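Local coordinates for minor structural protein 5 (PDB 5E7T), which forms part of the host-recognition baseplate tripod of lactococcal phage Tuc2009 and probably binds host carbohydrate, at residues B[8-12]-B[224-229]; B[24-28]-B[202-206]; B[68-73]-B[158-162]. The contacts are given in a common frame with arbitrary orientation. Residues are numbered along the deposited sequence.

Contact 1 of 3, residues B[8-12]-B[224-229]; sequences HTAYA and YDWDEM
Strands 8-12 and 225-228 are the two outer strands of a three-stranded antiparallel sheet. Strand 206-210 lies between them and hydrogen-bonds to both. Segment 8-12 is extended, with phi from -106° to -155° and psi from 122° to 173°; segment 224-229 is extended too. Their short axes come within 8.6 Å, with a signed crossing angle of -54° between N-to-C directions. CA atoms pair Ala10 with Tyr224 at 7.5 Å and Ala12 with Trp226 at 8.4 Å. Strand 206-210 separates the backbones, so no hydrogen bond crosses and the segments meet mainly through side chains. The small Ala10 and Ala12 leave shallow hollows. The Tyr224 ring (chi1 m, chi2 -88°) fills the one at Ala10, whose methyl sits over one ring face. This is a CH-pi contact, with Ala10 CB 3.6 Å from the Tyr224 centroid and 16° off the normal. Trp226 (chi1 m, chi2 95°) starts sideways, and its six-membered ring end turns in between the two methyls: Ala10 CB is 3.9 Å from Trp226 CH2, and Ala12 CB is 3.5 Å from Trp226 CZ3. The polar ends of both aromatics bond within the same chain, Tyr224 OH to Ser218 O and Trp226 NE1 to Ser221 O. Tyr11 has its CA-to-CB bond directed away from the other segment. Its ring edge still makes a Met-aromatic contact, with Tyr11 CE2 3.7 Å from Met229 SD.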
ATOM      1  N   HIS B   8     -61.299  33.907  -9.890  1.00 96.45           N
ATOM      2  CA  HIS B   8     -60.265  34.865  -9.521  1.00 93.34           C
ATOM      3  C   HIS B   8     -59.475  34.381  -8.334  1.00 92.53           C
ATOM      4  O   HIS B   8     -60.052  34.114  -7.279  1.00 92.65           O
ATOM      5  CB  HIS B   8     -60.847  36.259  -9.287  1.00 95.33           C
ATOM      6  CG  HIS B   8     -61.552  36.802 -10.487  1.00100.42           C
ATOM      7  ND1 HIS B   8     -62.931  36.875 -10.536  1.00104.69           N
ATOM      8  CD2 HIS B   8     -61.051  37.201 -11.677  1.00101.91           C
ATOM      9  CE1 HIS B   8     -63.222  37.345 -11.736  1.00105.02           C
ATOM     10  NE2 HIS B   8     -62.121  37.569 -12.453  1.00103.77           N
ATOM     11  N   THR B   9     -58.146  34.246  -8.523  1.00 84.85           N
ATOM     12  CA  THR B   9     -57.206  33.767  -7.515  1.00 81.98           C
ATOM     13  C   THR B   9     -56.196  34.849  -7.117  1.00 81.71           C
ATOM     14  O   THR B   9     -55.702  35.581  -7.977  1.00 81.10           O
ATOM     15  CB  THR B   9     -56.561  32.470  -7.978  1.00 88.39           C
ATOM     16  OG1 THR B   9     -57.492  31.722  -8.775  1.00 89.31           O
ATOM     17  CG2 THR B   9     -56.089  31.624  -6.821  1.00 86.60           C
ATOM     18  N   ALA B  10     -55.945  34.976  -5.798  1.00 75.86           N
ATOM     19  CA  ALA B  10     -55.026  35.947  -5.190  1.00 74.13           C
ATOM     20  C   ALA B  10     -54.325  35.340  -3.977  1.00 77.09           C
ATOM     21  O   ALA B  10     -54.856  34.431  -3.355  1.00 77.76           O
ATOM     22  CB  ALA B  10     -55.760  37.219  -4.799  1.00 75.66           C
ATOM     23  N   TYR B  11     -53.121  35.831  -3.654  1.00 71.81           N
ATOM     24  CA  TYR B  11     -52.284  35.292  -2.584  1.00 70.53           C
ATOM     25  C   TYR B  11     -51.942  36.340  -1.515  1.00 76.19           C
ATOM     26  O   TYR B  11     -51.936  37.539  -1.810  1.00 75.98           O
ATOM     27  CB  TYR B  11     -51.020  34.654  -3.205  1.00 69.35           C
ATOM     28  CG  TYR B  11     -51.340  33.536  -4.182  1.00 70.63           C
ATOM     29  CD1 TYR B  11     -51.632  33.809  -5.516  1.00 72.18           C
ATOM     30  CD2 TYR B  11     -51.394  32.209  -3.762  1.00 71.62           C
ATOM     31  CE1 TYR B  11     -52.006  32.795  -6.398  1.00 72.33           C
ATOM     32  CE2 TYR B  11     -51.744  31.183  -4.643  1.00 72.40           C
ATOM     33  CZ  TYR B  11     -52.063  31.484  -5.958  1.00 76.50           C
ATOM     34  OH  TYR B  11     -52.414  30.489  -6.838  1.00 73.61           O
ATOM     35  N   ALA B  12     -51.692  35.887  -0.265  1.00 73.42           N
ATOM     36  CA  ALA B  12     -51.363  36.735   0.892  1.00 73.41           C
ATOM     37  C   ALA B  12     -50.570  35.979   1.949  1.00 78.18           C
ATOM     38  O   ALA B  12     -50.404  34.762   1.841  1.00 78.31           O
ATOM     39  CB  ALA B  12     -52.634  37.289   1.512  1.00 75.60           C
ATOM     40  N   TYR B 224     -62.106  38.475  -1.822  1.00 90.23           N
ATOM     41  CA  TYR B 224     -61.665  37.079  -1.839  1.00 88.32           C
ATOM     42  C   TYR B 224     -62.048  36.259  -0.586  1.00 93.18           C
ATOM     43  O   TYR B 224     -62.301  36.829   0.480  1.00 93.58           O
ATOM     44  CB  TYR B 224     -60.131  37.053  -2.029  1.00 85.94           C
ATOM     45  CG  TYR B 224     -59.674  37.597  -3.363  1.00 85.40           C
ATOM     46  CD1 TYR B 224     -59.568  36.770  -4.478  1.00 86.83           C
ATOM     47  CD2 TYR B 224     -59.338  38.939  -3.514  1.00 85.53           C
ATOM     48  CE1 TYR B 224     -59.165  37.271  -5.719  1.00 86.67           C
ATOM     49  CE2 TYR B 224     -58.927  39.452  -4.748  1.00 85.50           C
ATOM     50  CZ  TYR B 224     -58.850  38.614  -5.851  1.00 90.74           C
ATOM     51  OH  TYR B 224     -58.435  39.104  -7.068  1.00 87.37           O
ATOM     52  N   ASP B 225     -62.067  34.913  -0.729  1.00 89.19           N
ATOM     53  CA  ASP B 225     -62.300  33.964   0.363  1.00 89.64           C
ATOM     54  C   ASP B 225     -60.926  33.369   0.682  1.00 91.31           C
ATOM     55  O   ASP B 225     -60.366  32.611  -0.116  1.00 90.04           O
ATOM     56  CB  ASP B 225     -63.329  32.883  -0.029  1.00 93.08           C
ATOM     57  CG  ASP B 225     -64.738  33.399  -0.298  1.00106.52           C
ATOM     58  OD1 ASP B 225     -65.305  34.091   0.591  1.00108.68           O
ATOM     59  OD2 ASP B 225     -65.299  33.062  -1.366  1.00111.86           O
ATOM     60  N   TRP B 226     -60.352  33.783   1.815  1.00 87.19           N
ATOM     61  CA  TRP B 226     -58.996  33.429   2.235  1.00 85.30           C
ATOM     62  C   TRP B 226     -58.835  32.153   3.066  1.00 90.30           C
ATOM     63  O   TRP B 226     -59.375  32.056   4.173  1.00 91.67           O
ATOM     64  CB  TRP B 226     -58.385  34.602   2.986  1.00 83.54           C
ATOM     65  CG  TRP B 226     -58.270  35.811   2.126  1.00 83.88           C
ATOM     66  CD1 TRP B 226     -59.159  36.840   2.036  1.00 88.01           C
ATOM     67  CD2 TRP B 226     -57.267  36.056   1.131  1.00 81.83           C
ATOM     68  NE1 TRP B 226     -58.733  37.749   1.100  1.00 86.71           N
ATOM     69  CE2 TRP B 226     -57.586  37.282   0.510  1.00 86.16           C
ATOM     70  CE3 TRP B 226     -56.109  35.372   0.724  1.00 81.01           C
ATOM     71  CZ2 TRP B 226     -56.794  37.835  -0.503  1.00 83.67           C
ATOM     72  CZ3 TRP B 226     -55.347  35.907  -0.300  1.00 81.10           C
ATOM     73  CH2 TRP B 226     -55.677  37.137  -0.884  1.00 81.93           C
ATOM     74  N   ASP B 227     -58.015  31.212   2.551  1.00 85.23           N
ATOM     75  CA  ASP B 227     -57.702  29.930   3.182  1.00 85.25           C
ATOM     76  C   ASP B 227     -56.195  29.746   3.313  1.00 86.23           C
ATOM     77  O   ASP B 227     -55.452  30.243   2.465  1.00 84.37           O
ATOM     78  CB  ASP B 227     -58.238  28.773   2.319  1.00 88.00           C
ATOM     79  CG  ASP B 227     -59.739  28.580   2.270  1.00104.98           C
ATOM     80  OD1 ASP B 227     -60.414  28.878   3.284  1.00107.94           O
ATOM     81  OD2 ASP B 227     -60.228  28.021   1.262  1.00111.92           O
ATOM     82  N   GLU B 228     -55.746  28.975   4.330  1.00 81.79           N
ATOM     83  CA  GLU B 228     -54.329  28.658   4.517  1.00 79.56           C
ATOM     84  C   GLU B 228     -54.000  27.564   3.519  1.00 83.33           C
ATOM     85  O   GLU B 228     -54.661  26.516   3.543  1.00 84.70           O
ATOM     86  CB  GLU B 228     -54.029  28.177   5.949  1.00 81.22           C
ATOM     87  CG  GLU B 228     -52.563  28.334   6.336  1.00 89.32           C
ATOM     88  CD  GLU B 228     -52.051  27.624   7.578  1.00117.55           C
ATOM     89  OE1 GLU B 228     -52.860  27.314   8.485  1.00117.35           O
ATOM     90  OE2 GLU B 228     -50.819  27.399   7.649  1.00109.90           O
ATOM     91  N   MET B 229     -53.013  27.801   2.625  1.00 76.53           N
ATOM     92  CA  MET B 229     -52.689  26.789   1.629  1.00 75.12           C
ATOM     93  C   MET B 229     -52.082  25.552   2.259  1.00 79.31           C
ATOM     94  O   MET B 229     -51.211  25.666   3.131  1.00 80.53           O
ATOM     95  CB  MET B 229     -51.782  27.320   0.530  1.00 75.90           C
ATOM     96  CG  MET B 229     -52.251  28.591  -0.090  1.00 79.69           C
ATOM     97  SD  MET B 229     -51.522  28.867  -1.714  1.00 82.63           S
ATOM     98  CE  MET B 229     -49.692  28.707  -1.318  1.00 78.50           C
TER

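Contact 2 of 3, residues B[24-28]-B[202-206]; sequences VYPNL and DWPKF
Both segments are mainly extended coil, with no regular strand pairing across them. From Tyr25 to Leu28, phi runs from -63° to -96° and psi from 138° to 150°. Trp203 (-95/157) and Pro204 (-54/140) are extended too. The contact is an aromatic-proline cluster between two loops. CA atoms pair Tyr25 with Pro204 at 7.9 Å and Pro26 with Trp203 at 7.8 Å. No hydrogen bond crosses. Trp203, m at chi1, lays its indole along 25-28. The Tyr25 ring, t at chi1, is nearly parallel to its six-membered ring, at 4°. The centroids are 5.5 Å apart, so the rings are slid and barely overlap. Tyr25 CE2 is 3.6 Å from Trp203 CE3. Pro204 CG meets Tyr25 CE1 at 3.6 Å and Pro26 CD at 3.7 Å. Leu28 CD2 lies 3.9 Å from Trp203 CZ2. Arg232 and Pro239 touch both aromatics, so the cluster packs against the C-terminal four-stranded sheet. At the indole edge, Pro26 O approaches Trp203 CZ3 to 3.3 Å.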
ATOM      1  N   VAL B  24     -51.114  38.276  -8.455  1.00 64.94           N
ATOM      2  CA  VAL B  24     -50.143  37.499  -9.225  1.00 63.69           C
ATOM      3  C   VAL B  24     -49.111  36.799  -8.321  1.00 66.46           C
ATOM      4  O   VAL B  24     -48.500  37.458  -7.485  1.00 66.20           O
ATOM      5  CB  VAL B  24     -49.490  38.359 -10.332  1.00 67.37           C
ATOM      6  CG1 VAL B  24     -48.895  39.643  -9.771  1.00 67.06           C
ATOM      7  CG2 VAL B  24     -48.436  37.573 -11.095  1.00 66.85           C
ATOM      8  N   TYR B  25     -48.932  35.460  -8.483  1.00 61.66           N
ATOM      9  CA  TYR B  25     -47.991  34.662  -7.680  1.00 60.17           C
ATOM     10  C   TYR B  25     -46.557  35.142  -7.932  1.00 65.39           C
ATOM     11  O   TYR B  25     -46.209  35.425  -9.091  1.00 65.54           O
ATOM     12  CB  TYR B  25     -48.119  33.151  -7.980  1.00 59.97           C
ATOM     13  CG  TYR B  25     -47.599  32.252  -6.881  1.00 60.18           C
ATOM     14  CD1 TYR B  25     -48.280  32.128  -5.677  1.00 62.53           C
ATOM     15  CD2 TYR B  25     -46.446  31.496  -7.056  1.00 60.55           C
ATOM     16  CE1 TYR B  25     -47.816  31.295  -4.663  1.00 62.61           C
ATOM     17  CE2 TYR B  25     -45.965  30.660  -6.041  1.00 61.39           C
ATOM     18  CZ  TYR B  25     -46.661  30.559  -4.848  1.00 67.87           C
ATOM     19  OH  TYR B  25     -46.236  29.749  -3.822  1.00 70.17           O
ATOM     20  N   PRO B  26     -45.715  35.268  -6.877  1.00 61.06           N
ATOM     21  CA  PRO B  26     -44.381  35.815  -7.091  1.00 59.95           C
ATOM     22  C   PRO B  26     -43.455  34.936  -7.906  1.00 65.30           C
ATOM     23  O   PRO B  26     -43.498  33.706  -7.819  1.00 67.81           O
ATOM     24  CB  PRO B  26     -43.866  36.074  -5.671  1.00 61.01           C
ATOM     25  CG  PRO B  26     -44.628  35.233  -4.811  1.00 65.47           C
ATOM     26  CD  PRO B  26     -45.971  35.056  -5.440  1.00 62.47           C
ATOM     27  N   ASN B  27     -42.643  35.597  -8.728  1.00 59.58           N
ATOM     28  CA  ASN B  27     -41.601  35.000  -9.543  1.00 58.07           C
ATOM     29  C   ASN B  27     -40.280  35.113  -8.785  1.00 61.17           C
ATOM     30  O   ASN B  27     -40.080  36.071  -8.033  1.00 59.65           O
ATOM     31  CB  ASN B  27     -41.477  35.750 -10.860  1.00 56.09           C
ATOM     32  CG  ASN B  27     -42.524  35.432 -11.866  1.00 76.59           C
ATOM     33  OD1 ASN B  27     -42.864  34.276 -12.101  1.00 72.00           O
ATOM     34  ND2 ASN B  27     -42.987  36.455 -12.556  1.00 76.56           N
ATOM     35  N   LEU B  28     -39.368  34.148  -9.005  1.00 59.16           N
ATOM     36  CA  LEU B  28     -38.038  34.136  -8.384  1.00 58.91           C
ATOM     37  C   LEU B  28     -37.134  35.243  -8.953  1.00 60.86           C
ATOM     38  O   LEU B  28     -37.260  35.628 -10.114  1.00 60.39           O
ATOM     39  CB  LEU B  28     -37.359  32.767  -8.554  1.00 59.23           C
ATOM     40  CG  LEU B  28     -37.779  31.662  -7.605  1.00 64.71           C
ATOM     41  CD1 LEU B  28     -37.288  30.325  -8.099  1.00 65.15           C
ATOM     42  CD2 LEU B  28     -37.298  31.931  -6.176  1.00 67.68           C
ATOM     43  N   ASP B 202     -40.480  31.836   2.430  1.00 67.35           N
ATOM     44  CA  ASP B 202     -40.494  32.945   1.476  1.00 64.90           C
ATOM     45  C   ASP B 202     -41.703  32.994   0.562  1.00 68.39           C
ATOM     46  O   ASP B 202     -41.911  34.022  -0.089  1.00 70.25           O
ATOM     47  CB  ASP B 202     -39.202  32.956   0.633  1.00 65.57           C
ATOM     48  CG  ASP B 202     -37.930  33.156   1.430  1.00 74.89           C
ATOM     49  OD1 ASP B 202     -37.913  34.048   2.310  1.00 74.41           O
ATOM     50  OD2 ASP B 202     -36.936  32.433   1.158  1.00 82.74           O
ATOM     51  N   TRP B 203     -42.491  31.919   0.481  1.00 62.51           N
ATOM     52  CA  TRP B 203     -43.641  31.902  -0.424  1.00 61.54           C
ATOM     53  C   TRP B 203     -44.964  32.299   0.241  1.00 68.55           C
ATOM     54  O   TRP B 203     -45.088  32.111   1.457  1.00 70.09           O
ATOM     55  CB  TRP B 203     -43.769  30.522  -1.084  1.00 59.19           C
ATOM     56  CG  TRP B 203     -42.590  30.155  -1.928  1.00 59.12           C
ATOM     57  CD1 TRP B 203     -41.535  29.378  -1.562  1.00 61.65           C
ATOM     58  CD2 TRP B 203     -42.321  30.596  -3.274  1.00 58.45           C
ATOM     59  NE1 TRP B 203     -40.636  29.280  -2.603  1.00 60.28           N
ATOM     60  CE2 TRP B 203     -41.101  30.003  -3.671  1.00 60.99           C
ATOM     61  CE3 TRP B 203     -43.003  31.427  -4.191  1.00 59.30           C
ATOM     62  CZ2 TRP B 203     -40.531  30.234  -4.931  1.00 59.44           C
ATOM     63  CZ3 TRP B 203     -42.438  31.648  -5.439  1.00 59.76           C
ATOM     64  CH2 TRP B 203     -41.229  31.034  -5.807  1.00 59.96           C
ATOM     65  N   PRO B 204     -45.988  32.777  -0.536  1.00 65.45           N
ATOM     66  CA  PRO B 204     -47.296  33.083   0.065  1.00 65.69           C
ATOM     67  C   PRO B 204     -47.871  31.899   0.832  1.00 70.50           C
ATOM     68  O   PRO B 204     -47.733  30.757   0.370  1.00 70.36           O
ATOM     69  CB  PRO B 204     -48.167  33.402  -1.148  1.00 67.11           C
ATOM     70  CG  PRO B 204     -47.231  33.886  -2.175  1.00 70.30           C
ATOM     71  CD  PRO B 204     -45.998  33.078  -1.989  1.00 66.32           C
ATOM     72  N   LYS B 205     -48.487  32.181   2.011  1.00 67.68           N
ATOM     73  CA  LYS B 205     -49.082  31.200   2.929  1.00 68.77           C
ATOM     74  C   LYS B 205     -50.584  30.985   2.750  1.00 73.92           C
ATOM     75  O   LYS B 205     -51.082  29.890   3.058  1.00 74.87           O
ATOM     76  CB  LYS B 205     -48.779  31.568   4.395  1.00 72.19           C
ATOM     77  CG  LYS B 205     -47.427  31.052   4.866  1.00 92.40           C
ATOM     78  CD  LYS B 205     -46.846  31.852   6.030  1.00105.53           C
ATOM     79  CE  LYS B 205     -45.341  31.673   6.150  1.00114.43           C
ATOM     80  NZ  LYS B 205     -44.597  32.574   5.229  1.00121.34           N
ATOM     81  N   PHE B 206     -51.303  32.030   2.267  1.00 69.61           N
ATOM     82  CA  PHE B 206     -52.762  32.035   2.080  1.00 69.42           C
ATOM     83  C   PHE B 206     -53.206  32.282   0.635  1.00 72.19           C
ATOM     84  O   PHE B 206     -52.581  33.062  -0.080  1.00 70.52           O
ATOM     85  CB  PHE B 206     -53.436  33.038   3.041  1.00 71.80           C
ATOM     86  CG  PHE B 206     -53.077  32.821   4.494  1.00 74.06           C
ATOM     87  CD1 PHE B 206     -51.913  33.365   5.032  1.00 76.54           C
ATOM     88  CD2 PHE B 206     -53.877  32.036   5.316  1.00 76.99           C
ATOM     89  CE1 PHE B 206     -51.550  33.116   6.360  1.00 77.69           C
ATOM     90  CE2 PHE B 206     -53.516  31.791   6.646  1.00 79.94           C
ATOM     91  CZ  PHE B 206     -52.355  32.331   7.159  1.00 77.36           C
TER

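Contact 3 of 3, residues B[68-73]-B[158-162]; sequences DLGEGF and QAILN
Backbone pairing comes first. Asp68, at the end of strand 63-68, forms an antiparallel non-hydrogen-bonded pair with Ile160 of strand 157-166, CA to CA 4.7 Å. Just beyond it, Leu69 N donates to Ala159 O at 2.9 Å. The chain then leaves the sheet through a 3-10 turn at 70-72, where Gly72 N bonds to Leu69 O at 2.9 Å. Gly70 starts this turn with helical angles (-50/-35), and its CA is 4.7 Å from the CA of Ala159.

Among polar side chains, Asp68 is t at chi1. Its OD1 accepts from Gly70 N at 2.9 Å, which makes an Asx turn. A water links the segments by donating to Asp68 OD1 and accepting from Ala159 N, both at 3.0 Å.

Apolar contacts centre on Ala159 and Leu69. Phe73 CE1 is 3.6 Å from Ala159 CB. Leu69, m then t, places CD2 4.0 Å from Leu161 CB, while its CB is 4.3 Å from Ala159 CB. Leu161 also reaches Val56 and Met58 of the facing five-stranded sheet. Edge strand 63-68 thus leaves the four-stranded sheet of a two-sheet beta-sandwich, the BppA domain, consistent with the galactose-binding-like fold of its clan and a probable carbohydrate-binding role.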
ATOM      1  N   ASP B  68     -19.714  48.640  -9.722  1.00 60.42           N
ATOM      2  CA  ASP B  68     -19.989  47.386 -10.421  1.00 59.86           C
ATOM      3  C   ASP B  68     -21.028  46.539  -9.694  1.00 65.49           C
ATOM      4  O   ASP B  68     -20.868  46.242  -8.493  1.00 66.63           O
ATOM      5  CB  ASP B  68     -18.689  46.599 -10.675  1.00 62.35           C
ATOM      6  CG  ASP B  68     -18.829  45.290 -11.431  1.00 73.49           C
ATOM      7  OD1 ASP B  68     -19.777  45.161 -12.232  1.00 72.27           O
ATOM      8  OD2 ASP B  68     -17.968  44.400 -11.239  1.00 84.31           O
ATOM      9  N   LEU B  69     -22.112  46.177 -10.433  1.00 60.37           N
ATOM     10  CA  LEU B  69     -23.216  45.345  -9.945  1.00 58.70           C
ATOM     11  C   LEU B  69     -23.106  43.927 -10.511  1.00 66.39           C
ATOM     12  O   LEU B  69     -23.970  43.090 -10.247  1.00 66.16           O
ATOM     13  CB  LEU B  69     -24.580  45.914 -10.344  1.00 57.15           C
ATOM     14  CG  LEU B  69     -24.962  47.361  -9.996  1.00 61.06           C
ATOM     15  CD1 LEU B  69     -26.347  47.644 -10.487  1.00 59.23           C
ATOM     16  CD2 LEU B  69     -24.926  47.614  -8.494  1.00 63.05           C
ATOM     17  N   GLY B  70     -22.045  43.671 -11.276  1.00 64.53           N
ATOM     18  CA  GLY B  70     -21.816  42.404 -11.961  1.00 64.20           C
ATOM     19  C   GLY B  70     -21.938  41.157 -11.115  1.00 68.52           C
ATOM     20  O   GLY B  70     -22.409  40.125 -11.601  1.00 69.31           O
ATOM     21  N   GLU B  71     -21.531  41.245  -9.846  1.00 64.04           N
ATOM     22  CA  GLU B  71     -21.524  40.112  -8.932  1.00 62.87           C
ATOM     23  C   GLU B  71     -22.898  39.821  -8.350  1.00 66.62           C
ATOM     24  O   GLU B  71     -23.061  38.872  -7.581  1.00 66.58           O
ATOM     25  CB  GLU B  71     -20.477  40.332  -7.837  1.00 64.65           C
ATOM     26  CG  GLU B  71     -19.094  39.830  -8.208  1.00 68.95           C
ATOM     27  CD  GLU B  71     -18.162  39.699  -7.017  1.00101.88           C
ATOM     28  OE1 GLU B  71     -17.094  40.356  -7.026  1.00112.17           O
ATOM     29  OE2 GLU B  71     -18.515  38.970  -6.057  1.00 91.87           O
ATOM     30  N   GLY B  72     -23.873  40.634  -8.732  1.00 62.51           N
ATOM     31  CA  GLY B  72     -25.244  40.499  -8.270  1.00 61.05           C
ATOM     32  C   GLY B  72     -26.207  39.975  -9.302  1.00 64.17           C
ATOM     33  O   GLY B  72     -27.406  39.979  -9.054  1.00 63.08           O
ATOM     34  N   PHE B  73     -25.709  39.535 -10.466  1.00 62.30           N
ATOM     35  CA  PHE B  73     -26.550  38.968 -11.521  1.00 61.94           C
ATOM     36  C   PHE B  73     -26.253  37.480 -11.645  1.00 69.90           C
ATOM     37  O   PHE B  73     -25.124  37.104 -11.937  1.00 69.92           O
ATOM     38  CB  PHE B  73     -26.419  39.726 -12.847  1.00 63.13           C
ATOM     39  CG  PHE B  73     -27.149  41.052 -12.879  1.00 63.23           C
ATOM     40  CD1 PHE B  73     -26.539  42.210 -12.420  1.00 65.15           C
ATOM     41  CD2 PHE B  73     -28.432  41.146 -13.402  1.00 65.42           C
ATOM     42  CE1 PHE B  73     -27.207  43.438 -12.463  1.00 66.04           C
ATOM     43  CE2 PHE B  73     -29.095  42.376 -13.459  1.00 67.85           C
ATOM     44  CZ  PHE B  73     -28.485  43.514 -12.968  1.00 65.66           C
ATOM     45  N   GLN B 158     -21.482  44.106 -19.239  1.00 59.05           N
ATOM     46  CA  GLN B 158     -21.233  44.650 -17.901  1.00 57.31           C
ATOM     47  C   GLN B 158     -22.558  44.956 -17.227  1.00 60.19           C
ATOM     48  O   GLN B 158     -23.568  45.094 -17.917  1.00 59.64           O
ATOM     49  CB  GLN B 158     -20.351  45.907 -17.946  1.00 58.80           C
ATOM     50  CG  GLN B 158     -21.072  47.195 -18.345  1.00 62.86           C
ATOM     51  CD  GLN B 158     -20.189  48.415 -18.252  1.00 71.88           C
ATOM     52  OE1 GLN B 158     -19.055  48.378 -17.761  1.00 63.27           O
ATOM     53  NE2 GLN B 158     -20.701  49.536 -18.705  1.00 63.26           N
ATOM     54  N   ALA B 159     -22.552  45.067 -15.881  1.00 56.27           N
ATOM     55  CA  ALA B 159     -23.718  45.427 -15.069  1.00 54.50           C
ATOM     56  C   ALA B 159     -23.258  46.499 -14.112  1.00 59.01           C
ATOM     57  O   ALA B 159     -22.370  46.241 -13.299  1.00 59.22           O
ATOM     58  CB  ALA B 159     -24.226  44.230 -14.300  1.00 54.28           C
ATOM     59  N   ILE B 160     -23.792  47.732 -14.254  1.00 54.51           N
ATOM     60  CA  ILE B 160     -23.363  48.838 -13.398  1.00 53.25           C
ATOM     61  C   ILE B 160     -24.497  49.706 -12.890  1.00 58.80           C
ATOM     62  O   ILE B 160     -25.560  49.808 -13.517  1.00 58.10           O
ATOM     63  CB  ILE B 160     -22.280  49.724 -14.088  1.00 55.82           C
ATOM     64  CG1 ILE B 160     -22.762  50.319 -15.421  1.00 54.19           C
ATOM     65  CG2 ILE B 160     -20.968  49.000 -14.247  1.00 58.75           C
ATOM     66  CD1 ILE B 160     -21.961  51.420 -15.935  1.00 49.98           C
ATOM     67  N   LEU B 161     -24.230  50.377 -11.763  1.00 56.62           N
ATOM     68  CA  LEU B 161     -25.049  51.440 -11.214  1.00 56.36           C
ATOM     69  C   LEU B 161     -24.218  52.650 -11.632  1.00 64.03           C
ATOM     70  O   LEU B 161     -23.073  52.791 -11.171  1.00 66.71           O
ATOM     71  CB  LEU B 161     -25.175  51.374  -9.684  1.00 55.73           C
ATOM     72  CG  LEU B 161     -25.637  52.662  -8.995  1.00 59.91           C
ATOM     73  CD1 LEU B 161     -27.041  53.014  -9.346  1.00 58.86           C
ATOM     74  CD2 LEU B 161     -25.524  52.544  -7.508  1.00 65.68           C
ATOM     75  N   ASN B 162     -24.764  53.485 -12.537  1.00 58.00           N
ATOM     76  CA  ASN B 162     -24.078  54.641 -13.081  1.00 57.67           C
ATOM     77  C   ASN B 162     -24.840  55.934 -12.874  1.00 62.03           C
ATOM     78  O   ASN B 162     -26.071  55.930 -12.822  1.00 62.52           O
ATOM     79  CB  ASN B 162     -23.885  54.401 -14.563  1.00 57.70           C
ATOM     80  CG  ASN B 162     -23.027  55.393 -15.293  1.00 75.94           C
ATOM     81  OD1 ASN B 162     -23.538  56.302 -15.958  1.00 66.62           O
ATOM     82  ND2 ASN B 162     -21.709  55.173 -15.272  1.00 67.78           N
TER
HETATM   83  O   HOH W   1     -19.896  43.944 -14.951  1.00 58.70           O

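In the fold
Contacts 1 and 2 adjoin, with centres 11 Å apart. Two probable backbone hydrogen bonds join them: Met229 N to Lys205 O and Phe206 N to Ala12 O, each 2.9 Å. Segment 202-206 runs into strand 206-210, the middle strand of the contact 1 sheet. Lys205 and Phe206 both face Ala12, a classic beta bulge. Tyr11 and Tyr25 also meet edge-to-face. Contact 3 lies in the separate sandwich, across the chain centre. Its centre is about 26 Å from that of contact 2 and about 37 Å from that of contact 1. A sulfate ion, probably from the crystallisation liquor, lies about 5 Å from the Ile160 side chain.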